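PDB 5ZQH: PadR family transcriptional regulator from Streptococcus pneumoniae, which probably binds operator DNA as a dimer through a winged helix-turn-helix domain and so controls transcription of its target genes. Local coordinates for residues Lys50-Gln55 against Asp69-Ser74; Leu14-Gln19 against Val28-Glu33; Gln19-Gly24 against Asp60-Pro65. All coordinates share one frame; numbering follows the deposited sequence.

Interaction 1: Lys50-Gln55 against Asp69-Ser74; sequences KLEKNQ and DRKYFS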
loop_
_atom_site.group_PDB
_atom_site.type_symbol
_atom_site.label_atom_id
_atom_site.label_comp_id
_atom_site.label_asym_id
_atom_site.label_seq_id
_atom_site.Cartn_x
_atom_site.Cartn_y
_atom_site.Cartn_z
ATOM N N LYS A 50 7.290 -2.699 16.027
ATOM C CA LYS A 50 7.468 -1.380 15.418
ATOM C C LYS A 50 6.438 -0.367 15.916
ATOM O O LYS A 50 6.807 0.740 16.312
ATOM C CB LYS A 50 7.444 -1.481 13.890
ATOM C CG LYS A 50 7.883 -0.215 13.153
ATOM C CD LYS A 50 8.113 -0.476 11.671
ATOM C CE LYS A 50 6.828 -0.379 10.864
ATOM N NZ LYS A 50 6.707 -1.493 9.880
ATOM N N LEU A 51 5.164 -0.767 15.890
ATOM C CA LEU A 51 4.036 0.031 16.365
ATOM C C LEU A 51 4.132 0.388 17.853
ATOM O O LEU A 51 3.831 1.517 18.230
ATOM C CB LEU A 51 2.725 -0.717 16.090
ATOM C CG LEU A 51 1.867 -0.652 14.815
ATOM C CD1 LEU A 51 2.599 -0.264 13.533
ATOM C CD2 LEU A 51 1.175 -1.997 14.647
ATOM N N GLU A 52 4.548 -0.566 18.693
ATOM C CA GLU A 52 4.730 -0.310 20.134
ATOM C C GLU A 52 5.845 0.713 20.394
ATOM O O GLU A 52 5.670 1.643 21.190
ATOM C CB GLU A 52 4.994 -1.611 20.912
ATOM C CG GLU A 52 4.903 -1.454 22.431
ATOM C CD GLU A 52 5.336 -2.683 23.227
ATOM O OE1 GLU A 52 5.828 -3.675 22.636
ATOM O OE2 GLU A 52 5.178 -2.656 24.472
ATOM N N LYS A 53 6.975 0.528 19.710
ATOM C CA LYS A 53 8.128 1.432 19.780
ATOM C C LYS A 53 7.792 2.825 19.216
ATOM O O LYS A 53 8.240 3.842 19.759
ATOM C CB LYS A 53 9.351 0.772 19.102
ATOM C CG LYS A 53 10.617 1.615 18.984
ATOM C CD LYS A 53 10.789 2.055 17.537
ATOM C CE LYS A 53 11.229 3.503 17.412
ATOM N NZ LYS A 53 10.929 4.012 16.043
ATOM N N ASN A 54 6.980 2.857 18.154
ATOM C CA ASN A 54 6.424 4.101 17.594
ATOM C C ASN A 54 5.416 4.816 18.505
ATOM O O ASN A 54 4.982 5.933 18.193
ATOM C CB ASN A 54 5.740 3.827 16.247
ATOM C CG ASN A 54 6.719 3.646 15.101
ATOM O OD1 ASN A 54 7.924 3.900 15.227
ATOM N ND2 ASN A 54 6.194 3.198 13.959
ATOM N N GLN A 55 5.040 4.160 19.608
ATOM C CA GLN A 55 4.012 4.627 20.554
ATOM C C GLN A 55 2.624 4.785 19.902
ATOM O O GLN A 55 1.852 5.666 20.272
ATOM C CB GLN A 55 4.457 5.910 21.297
ATOM C CG GLN A 55 5.581 5.713 22.310
ATOM C CD GLN A 55 6.151 7.024 22.837
ATOM O OE1 GLN A 55 5.413 7.965 23.155
ATOM N NE2 GLN A 55 7.477 7.089 22.941
ATOM N N ASP A 69 -1.299 -15.109 31.712
ATOM C CA ASP A 69 -1.049 -13.714 31.366
ATOM C C ASP A 69 -0.447 -13.586 29.972
ATOM O O ASP A 69 0.557 -14.234 29.646
ATOM C CB ASP A 69 -0.133 -13.044 32.401
ATOM C CG ASP A 69 -0.880 -12.558 33.637
ATOM O OD1 ASP A 69 -2.129 -12.463 33.620
ATOM O OD2 ASP A 69 -0.200 -12.260 34.641
ATOM N N ARG A 70 -1.086 -12.753 29.157
ATOM C CA ARG A 70 -0.611 -12.440 27.819
ATOM C C ARG A 70 -0.454 -10.929 27.689
ATOM O O ARG A 70 -1.065 -10.172 28.449
ATOM C CB ARG A 70 -1.582 -12.989 26.763
ATOM C CG ARG A 70 -1.623 -14.515 26.629
ATOM C CD ARG A 70 -0.445 -15.065 25.829
ATOM N NE ARG A 70 -0.255 -16.499 26.036
ATOM C CZ ARG A 70 0.433 -17.041 27.043
ATOM N NH1 ARG A 70 1.014 -16.279 27.964
ATOM N NH2 ARG A 70 0.541 -18.359 27.139
ATOM N N LYS A 71 0.381 -10.501 26.746
ATOM C CA LYS A 71 0.593 -9.085 26.472
ATOM C C LYS A 71 -0.456 -8.567 25.483
ATOM O O LYS A 71 -0.329 -8.763 24.276
ATOM C CB LYS A 71 2.012 -8.842 25.945
ATOM C CG LYS A 71 2.440 -7.384 25.988
ATOM C CD LYS A 71 3.567 -7.092 25.010
ATOM C CE LYS A 71 4.916 -7.018 25.701
ATOM N NZ LYS A 71 5.845 -6.194 24.879
ATOM N N TYR A 72 -1.486 -7.906 26.015
ATOM C CA TYR A 72 -2.561 -7.339 25.203
ATOM C C TYR A 72 -2.180 -5.979 24.625
ATOM O O TYR A 72 -1.721 -5.091 25.344
ATOM C CB TYR A 72 -3.850 -7.217 26.017
ATOM C CG TYR A 72 -4.649 -8.492 26.124
ATOM C CD1 TYR A 72 -4.405 -9.408 27.154
ATOM C CD2 TYR A 72 -5.659 -8.783 25.204
ATOM C CE1 TYR A 72 -5.147 -10.577 27.271
ATOM C CE2 TYR A 72 -6.402 -9.953 25.304
ATOM C CZ TYR A 72 -6.142 -10.846 26.343
ATOM O OH TYR A 72 -6.873 -12.008 26.447
ATOM N N PHE A 73 -2.376 -5.834 23.319
ATOM C CA PHE A 73 -2.117 -4.583 22.625
ATOM C C PHE A 73 -3.397 -3.764 22.469
ATOM O O PHE A 73 -4.431 -4.285 22.041
ATOM C CB PHE A 73 -1.466 -4.836 21.260
ATOM C CG PHE A 73 -0.140 -5.539 21.338
ATOM C CD1 PHE A 73 1.016 -4.849 21.736
ATOM C CD2 PHE A 73 -0.035 -6.896 21.014
ATOM C CE1 PHE A 73 2.241 -5.499 21.812
ATOM C CE2 PHE A 73 1.193 -7.546 21.087
ATOM C CZ PHE A 73 2.329 -6.848 21.485
ATOM N N SER A 74 -3.313 -2.491 22.848
ATOM C CA SER A 74 -4.394 -1.508 22.676
ATOM C C SER A 74 -3.832 -0.224 22.056
ATOM O O SER A 74 -2.638 0.074 22.212
ATOM C CB SER A 74 -5.063 -1.203 24.015
ATOM O OG SER A 74 -4.104 -0.759 24.957
#
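Glu52 and Lys71 reach for each other from opposite directions and join, by a salt bridge, the helix 45-53 to the strand 69-75 of the winged helix-turn-helix domain. By its place in the sequence this helix is probably the recognition helix, and the strand is the second of the two that form the wing; the hairpin of strands 57-63 and 69-75 follows the helix after a short loop. Glu52 leaves the last helical turn with CG anti to its own N (chi1 -168°) and runs out extended, which carries the carboxylate clear of the helix and over toward the sheet. Lys71 also starts out anti, but turns at chi3 (-101°), and this bend swings the ammonium round to the carboxylate. Lys71 NZ lies 3.4 Å from Glu52 OE1 and 3.6 Å from Glu52 OE2, almost astride the two oxygens, and the hydrogen bond to OE1 is weak. The attraction is therefore mostly electrostatic, as suits two long, flexible chains at a partly exposed margin. Beside the ion pair, Phe73 also meets the Glu52 carboxylate. Phe73, buried two residues further along the strand on the same face as Lys71, turns its ring toward the helix, where it packs on Leu48, and also touches Ile57 of strand 57-63. A flat hydrocarbon side chain fits this inner position as a charged one fits the outer. The carboxylate of Glu52 comes to the rim of that ring and not over a face, a position that would be mildly favourable for a negatively charged oxygen near C-H groups. The carboxylate and ring planes are 81° apart. Behind Glu52 the helix closes in a Schellman motif, with Gln55 at positive phi. At the ring itself the nearest approach is Glu52 OE1 to Phe73 CE1, 4.1 Å.

Interaction 2: Leu14-Gln19 against Val28-Glu33; sequences LDMIGQ and VQTLRE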
loop_
_atom_site.group_PDB
_atom_site.type_symbol
_atom_site.label_atom_id
_atom_site.label_comp_id
_atom_site.label_asym_id
_atom_site.label_seq_id
_atom_site.Cartn_x
_atom_site.Cartn_y
_atom_site.Cartn_z
ATOM N N LEU A 14 -3.664 -2.366 13.010
ATOM C CA LEU A 14 -4.085 -1.182 13.763
ATOM C C LEU A 14 -5.601 -1.125 14.012
ATOM O O LEU A 14 -6.030 -0.852 15.139
ATOM C CB LEU A 14 -3.598 0.087 13.048
ATOM C CG LEU A 14 -2.569 1.069 13.639
ATOM C CD1 LEU A 14 -1.711 0.523 14.776
ATOM C CD2 LEU A 14 -1.706 1.656 12.527
ATOM N N ASP A 15 -6.390 -1.404 12.969
ATOM C CA ASP A 15 -7.858 -1.438 13.061
ATOM C C ASP A 15 -8.362 -2.531 14.005
ATOM O O ASP A 15 -9.232 -2.270 14.839
ATOM C CB ASP A 15 -8.491 -1.584 11.670
ATOM C CG ASP A 15 -9.996 -1.316 11.669
ATOM O OD1 ASP A 15 -10.413 -0.176 11.977
ATOM O OD2 ASP A 15 -10.761 -2.247 11.340
ATOM N N MET A 16 -7.800 -3.736 13.875
ATOM C CA MET A 16 -8.139 -4.885 14.724
ATOM C C MET A 16 -7.892 -4.631 16.210
ATOM O O MET A 16 -8.715 -5.011 17.044
ATOM C CB MET A 16 -7.392 -6.140 14.271
ATOM C CG MET A 16 -7.958 -6.773 13.016
ATOM S SD MET A 16 -6.923 -8.126 12.439
ATOM C CE MET A 16 -7.845 -8.636 10.988
ATOM N N ILE A 17 -6.765 -3.981 16.515
ATOM C CA ILE A 17 -6.390 -3.556 17.872
ATOM C C ILE A 17 -7.357 -2.484 18.409
ATOM O O ILE A 17 -7.656 -2.454 19.607
ATOM C CB ILE A 17 -4.907 -3.096 17.910
ATOM C CG1 ILE A 17 -3.975 -4.309 17.841
ATOM C CG2 ILE A 17 -4.578 -2.281 19.153
ATOM C CD1 ILE A 17 -2.589 -4.003 17.300
ATOM N N GLY A 18 -7.848 -1.629 17.511
ATOM C CA GLY A 18 -8.887 -0.640 17.824
ATOM C C GLY A 18 -10.249 -1.214 18.183
ATOM O O GLY A 18 -10.881 -0.749 19.139
ATOM N N GLN A 19 -10.697 -2.215 17.415
ATOM C CA GLN A 19 -11.980 -2.900 17.643
ATOM C C GLN A 19 -11.992 -3.616 18.990
ATOM O O GLN A 19 -12.918 -3.450 19.787
ATOM C CB GLN A 19 -12.252 -3.941 16.552
ATOM C CG GLN A 19 -12.354 -3.430 15.121
ATOM C CD GLN A 19 -12.391 -4.567 14.101
ATOM O OE1 GLN A 19 -12.612 -5.737 14.458
ATOM N NE2 GLN A 19 -12.178 -4.231 12.827
ATOM N N VAL A 28 -2.755 -12.792 14.986
ATOM C CA VAL A 28 -2.358 -13.621 13.833
ATOM C C VAL A 28 -3.542 -14.475 13.347
ATOM O O VAL A 28 -3.774 -14.593 12.136
ATOM C CB VAL A 28 -1.102 -14.492 14.141
ATOM C CG1 VAL A 28 -0.763 -15.442 12.993
ATOM C CG2 VAL A 28 0.105 -13.611 14.446
ATOM N N GLN A 29 -4.301 -15.028 14.295
ATOM C CA GLN A 29 -5.467 -15.873 13.984
ATOM C C GLN A 29 -6.632 -15.088 13.398
ATOM O O GLN A 29 -7.317 -15.583 12.503
ATOM C CB GLN A 29 -5.916 -16.682 15.208
ATOM C CG GLN A 29 -4.877 -17.667 15.752
ATOM C CD GLN A 29 -4.534 -18.805 14.799
ATOM O OE1 GLN A 29 -5.288 -19.127 13.880
ATOM N NE2 GLN A 29 -3.391 -19.426 15.026
ATOM N N THR A 30 -6.840 -13.870 13.899
ATOM C CA THR A 30 -7.836 -12.932 13.360
ATOM C C THR A 30 -7.465 -12.503 11.936
ATOM O O THR A 30 -8.339 -12.327 11.091
ATOM C CB THR A 30 -8.001 -11.706 14.290
ATOM O OG1 THR A 30 -8.221 -12.161 15.630
ATOM C CG2 THR A 30 -9.186 -10.832 13.881
ATOM N N LEU A 31 -6.162 -12.372 11.688
ATOM C CA LEU A 31 -5.607 -11.987 10.390
ATOM C C LEU A 31 -5.800 -13.117 9.363
ATOM O O LEU A 31 -6.239 -12.863 8.235
ATOM C CB LEU A 31 -4.124 -11.627 10.560
ATOM C CG LEU A 31 -3.413 -10.357 10.069
ATOM C CD1 LEU A 31 -4.263 -9.095 9.985
ATOM C CD2 LEU A 31 -2.226 -10.105 10.979
ATOM N N ARG A 32 -5.495 -14.350 9.769
ATOM C CA ARG A 32 -5.722 -15.540 8.940
ATOM C C ARG A 32 -7.199 -15.688 8.543
ATOM O O ARG A 32 -7.506 -15.915 7.368
ATOM C CB ARG A 32 -5.224 -16.812 9.645
ATOM C CG ARG A 32 -3.709 -16.930 9.780
ATOM C CD ARG A 32 -3.297 -18.343 10.168
ATOM N NE ARG A 32 -2.079 -18.377 10.987
ATOM C CZ ARG A 32 -0.826 -18.379 10.521
ATOM N NH1 ARG A 32 -0.573 -18.337 9.212
ATOM N NH2 ARG A 32 0.189 -18.415 11.374
ATOM N N GLU A 33 -8.091 -15.516 9.525
ATOM C CA GLU A 33 -9.549 -15.590 9.340
ATOM C C GLU A 33 -10.142 -14.488 8.455
ATOM O O GLU A 33 -11.271 -14.628 7.955
ATOM C CB GLU A 33 -10.254 -15.579 10.698
ATOM C CG GLU A 33 -10.573 -16.955 11.259
ATOM C CD GLU A 33 -11.150 -16.899 12.664
ATOM O OE1 GLU A 33 -12.001 -16.019 12.929
ATOM O OE2 GLU A 33 -10.750 -17.734 13.515
#
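Met16 has CG anti to its carbonyl carbon (chi1 -76°) and is fully extended from there on (chi2 173°), a straight rod that carries its sulfur and methyl across to Thr30 and Leu31. Thr30 answers with chi1 -51°, which turns CG2 toward the methionine and leaves OG1 to bond back to Glu26 O within its own helix. The contact packs helix 3-19 against helix 24-34, two helices of the winged helix-turn-helix fold. Met16 and Thr30 meet tip to tip, with Met16 SD 3.8 Å from Thr30 CG2. Leu31 comes in at a slant: its first bond does not aim at the other helix, yet the CD1 branch reaches over and lies 3.7 Å from Met16 SD. The end of the methionine thus rests against two methyl groups, one from each of two consecutive residues, in a purely van der Waals contact. Methionine suits this place because a long, flexible thioether bridges the 8.2 Å from Met16 CA to Thr30 CA and fits between the two methyl groups. Threonine fits the partly exposed side of the facing helix, since it offers a methyl to the core while its hydroxyl is satisfied by the backbone; leucine fills the buried side, where it also touches Phe36 and Ile44. Leu27 and Ala34 of the same chain and Ile100 of the second subunit pack on Met16 as well, so this buried seam adjoins the dimer interface. The terminal methyl even reaches the facing backbone, with Met16 CE 3.7 Å from Thr30 O.

Interaction 3: Gln19-Gly24 against Asp60-Pro65; sequences QKERYG and DMRPSP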
loop_
_atom_site.group_PDB
_atom_site.type_symbol
_atom_site.label_atom_id
_atom_site.label_comp_id
_atom_site.label_asym_id
_atom_site.label_seq_id
_atom_site.Cartn_x
_atom_site.Cartn_y
_atom_site.Cartn_z
ATOM N N GLN A 19 -10.697 -2.215 17.415
ATOM C CA GLN A 19 -11.980 -2.900 17.643
ATOM C C GLN A 19 -11.992 -3.616 18.990
ATOM O O GLN A 19 -12.918 -3.450 19.787
ATOM C CB GLN A 19 -12.252 -3.941 16.552
ATOM C CG GLN A 19 -12.354 -3.430 15.121
ATOM C CD GLN A 19 -12.391 -4.567 14.101
ATOM O OE1 GLN A 19 -12.612 -5.737 14.458
ATOM N NE2 GLN A 19 -12.178 -4.231 12.827
ATOM N N LYS A 20 -10.952 -4.419 19.217
ATOM C CA LYS A 20 -10.788 -5.196 20.439
ATOM C C LYS A 20 -9.306 -5.337 20.783
ATOM O O LYS A 20 -8.483 -5.707 19.940
ATOM C CB LYS A 20 -11.440 -6.576 20.298
ATOM C CG LYS A 20 -11.605 -7.326 21.609
ATOM C CD LYS A 20 -11.610 -8.828 21.379
ATOM C CE LYS A 20 -11.369 -9.599 22.673
ATOM N NZ LYS A 20 -9.948 -9.562 23.149
ATOM N N GLU A 21 -8.995 -5.019 22.036
ATOM C CA GLU A 21 -7.695 -5.236 22.661
ATOM C C GLU A 21 -7.270 -6.704 22.480
ATOM O O GLU A 21 -7.951 -7.615 22.971
ATOM C CB GLU A 21 -7.839 -4.891 24.143
ATOM C CG GLU A 21 -6.560 -4.545 24.874
ATOM C CD GLU A 21 -6.821 -4.022 26.274
ATOM O OE1 GLU A 21 -7.781 -3.228 26.451
ATOM O OE2 GLU A 21 -6.064 -4.407 27.201
ATOM N N ARG A 22 -6.167 -6.924 21.760
ATOM C CA ARG A 22 -5.721 -8.279 21.387
ATOM C C ARG A 22 -4.248 -8.554 21.683
ATOM O O ARG A 22 -3.415 -7.650 21.573
ATOM C CB ARG A 22 -5.976 -8.525 19.897
ATOM C CG ARG A 22 -7.392 -8.963 19.561
ATOM C CD ARG A 22 -7.480 -9.476 18.131
ATOM N NE ARG A 22 -8.854 -9.789 17.746
ATOM C CZ ARG A 22 -9.687 -8.957 17.122
ATOM N NH1 ARG A 22 -9.314 -7.723 16.787
ATOM N NH2 ARG A 22 -10.914 -9.369 16.831
ATOM N N TYR A 23 -3.936 -9.803 22.041
ATOM C CA TYR A 23 -2.539 -10.250 22.148
ATOM C C TYR A 23 -2.033 -10.907 20.853
ATOM O O TYR A 23 -2.832 -11.286 19.992
ATOM C CB TYR A 23 -2.276 -11.106 23.410
ATOM C CG TYR A 23 -2.948 -12.463 23.504
ATOM C CD1 TYR A 23 -2.339 -13.611 22.982
ATOM C CD2 TYR A 23 -4.171 -12.612 24.169
ATOM C CE1 TYR A 23 -2.947 -14.860 23.085
ATOM C CE2 TYR A 23 -4.783 -13.859 24.287
ATOM C CZ TYR A 23 -4.173 -14.977 23.739
ATOM O OH TYR A 23 -4.777 -16.208 23.849
ATOM N N GLY A 24 -0.708 -11.011 20.733
ATOM C CA GLY A 24 -0.006 -11.480 19.531
ATOM C C GLY A 24 -0.543 -12.709 18.813
ATOM O O GLY A 24 -0.719 -12.681 17.598
ATOM N N ASP A 60 0.306 -4.388 27.483
ATOM C CA ASP A 60 0.149 -4.554 28.934
ATOM C C ASP A 60 -0.214 -5.999 29.274
ATOM O O ASP A 60 -1.010 -6.630 28.571
ATOM C CB ASP A 60 -0.913 -3.592 29.488
ATOM C CG ASP A 60 -0.552 -2.126 29.276
ATOM O OD1 ASP A 60 0.397 -1.625 29.918
ATOM O OD2 ASP A 60 -1.226 -1.468 28.466
ATOM N N MET A 61 0.379 -6.512 30.351
ATOM C CA MET A 61 0.179 -7.898 30.776
ATOM C C MET A 61 -1.115 -8.054 31.573
ATOM O O MET A 61 -1.310 -7.370 32.582
ATOM C CB MET A 61 1.373 -8.386 31.611
ATOM C CG MET A 61 2.707 -8.466 30.874
ATOM S SD MET A 61 2.781 -9.574 29.447
ATOM C CE MET A 61 2.222 -11.135 30.133
ATOM N N ARG A 62 -1.994 -8.942 31.099
ATOM C CA ARG A 62 -3.260 -9.280 31.779
ATOM C C ARG A 62 -3.768 -10.703 31.425
ATOM O O ARG A 62 -3.328 -11.268 30.412
ATOM C CB ARG A 62 -4.333 -8.181 31.569
ATOM C CG ARG A 62 -4.900 -8.006 30.170
ATOM C CD ARG A 62 -6.212 -7.235 30.244
ATOM N NE ARG A 62 -6.765 -6.853 28.941
ATOM C CZ ARG A 62 -7.658 -7.561 28.242
ATOM N NH1 ARG A 62 -8.114 -8.731 28.684
ATOM N NH2 ARG A 62 -8.099 -7.099 27.079
ATOM N N PRO A 63 -4.675 -11.291 32.258
ATOM C CA PRO A 63 -5.053 -12.698 32.038
ATOM C C PRO A 63 -5.934 -12.966 30.816
ATOM O O PRO A 63 -7.014 -12.378 30.684
ATOM C CB PRO A 63 -5.795 -13.083 33.336
ATOM C CG PRO A 63 -5.463 -12.017 34.325
ATOM C CD PRO A 63 -5.284 -10.776 33.502
ATOM N N SER A 64 -5.463 -13.866 29.949
ATOM C CA SER A 64 -6.233 -14.378 28.807
ATOM C C SER A 64 -7.439 -15.238 29.282
ATOM O O SER A 64 -7.511 -15.573 30.475
ATOM C CB SER A 64 -5.307 -15.143 27.843
ATOM O OG SER A 64 -4.818 -16.337 28.422
ATOM N N PRO A 65 -8.393 -15.589 28.368
ATOM C CA PRO A 65 -9.631 -16.233 28.847
ATOM C C PRO A 65 -9.447 -17.618 29.485
ATOM O O PRO A 65 -10.350 -18.090 30.177
ATOM C CB PRO A 65 -10.497 -16.337 27.578
ATOM C CG PRO A 65 -9.902 -15.367 26.612
ATOM C CD PRO A 65 -8.432 -15.421 26.901
#
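A salt bridge and a small side-chain packing contact link the turn and short strand after helix 3-19 to the strand 57-63 of the wing hairpin, at the partly buried outer part of the fold. The two edge strands are not neighbours: strand 69-75 runs between them, and its Tyr72 lies among the side chains that meet across it. Glu21, extended from an anti start (chi1 -158°), presents OE2 to the edge of the Arg62 guanidinium. The bond from Arg62 NE to Glu21 OE2 is 3.1 Å long and fairly straight at 163°; a weaker one from Arg62 NH2 to Glu21 OE2 measures 3.4 Å. The oxygen lies near the guanidinium plane, but NE meets it from above the carboxylate plane, which stands 80° from the guanidinium; one oxygen takes both donors, where a coplanar two-oxygen pair would share them. Arginine suits this place because it also makes a cation-pi contact with Tyr72. Farther along, Tyr23 CE2 packs 3.8 Å from Ser64 CB, while Ser64 OG bonds to Pro68 O. Tyr23 is also the N-cap residue of helix 24-34. A short first strand added to a two-stranded hairpin, giving a three-stranded sheet, is characteristic of a winged helix-turn-helix domain.

In the fold
The three contacts lie within one winged helix-turn-helix domain. Interactions 1 and 3, with centres about 10 Å apart, share the small sheet: backbone bonds of strand 69-75 run to both its neighbours, Phe73 N to Arg22 O at 2.7 Å and Tyr72 N to Asp60 O at 2.9 Å. Interaction 2, about 13 Å from interaction 1 between centres, lies in the helical core, and Ile17 CG2 packs 3.5 Å from Phe73 O. Arg22 ties interactions 2 and 3 together, its NH1 2.8 Å from Met16 O. Interaction 1 thus links the probable recognition helix to the wing, both presumably used on DNA, whereas interaction 2 borders the second subunit at Ile100.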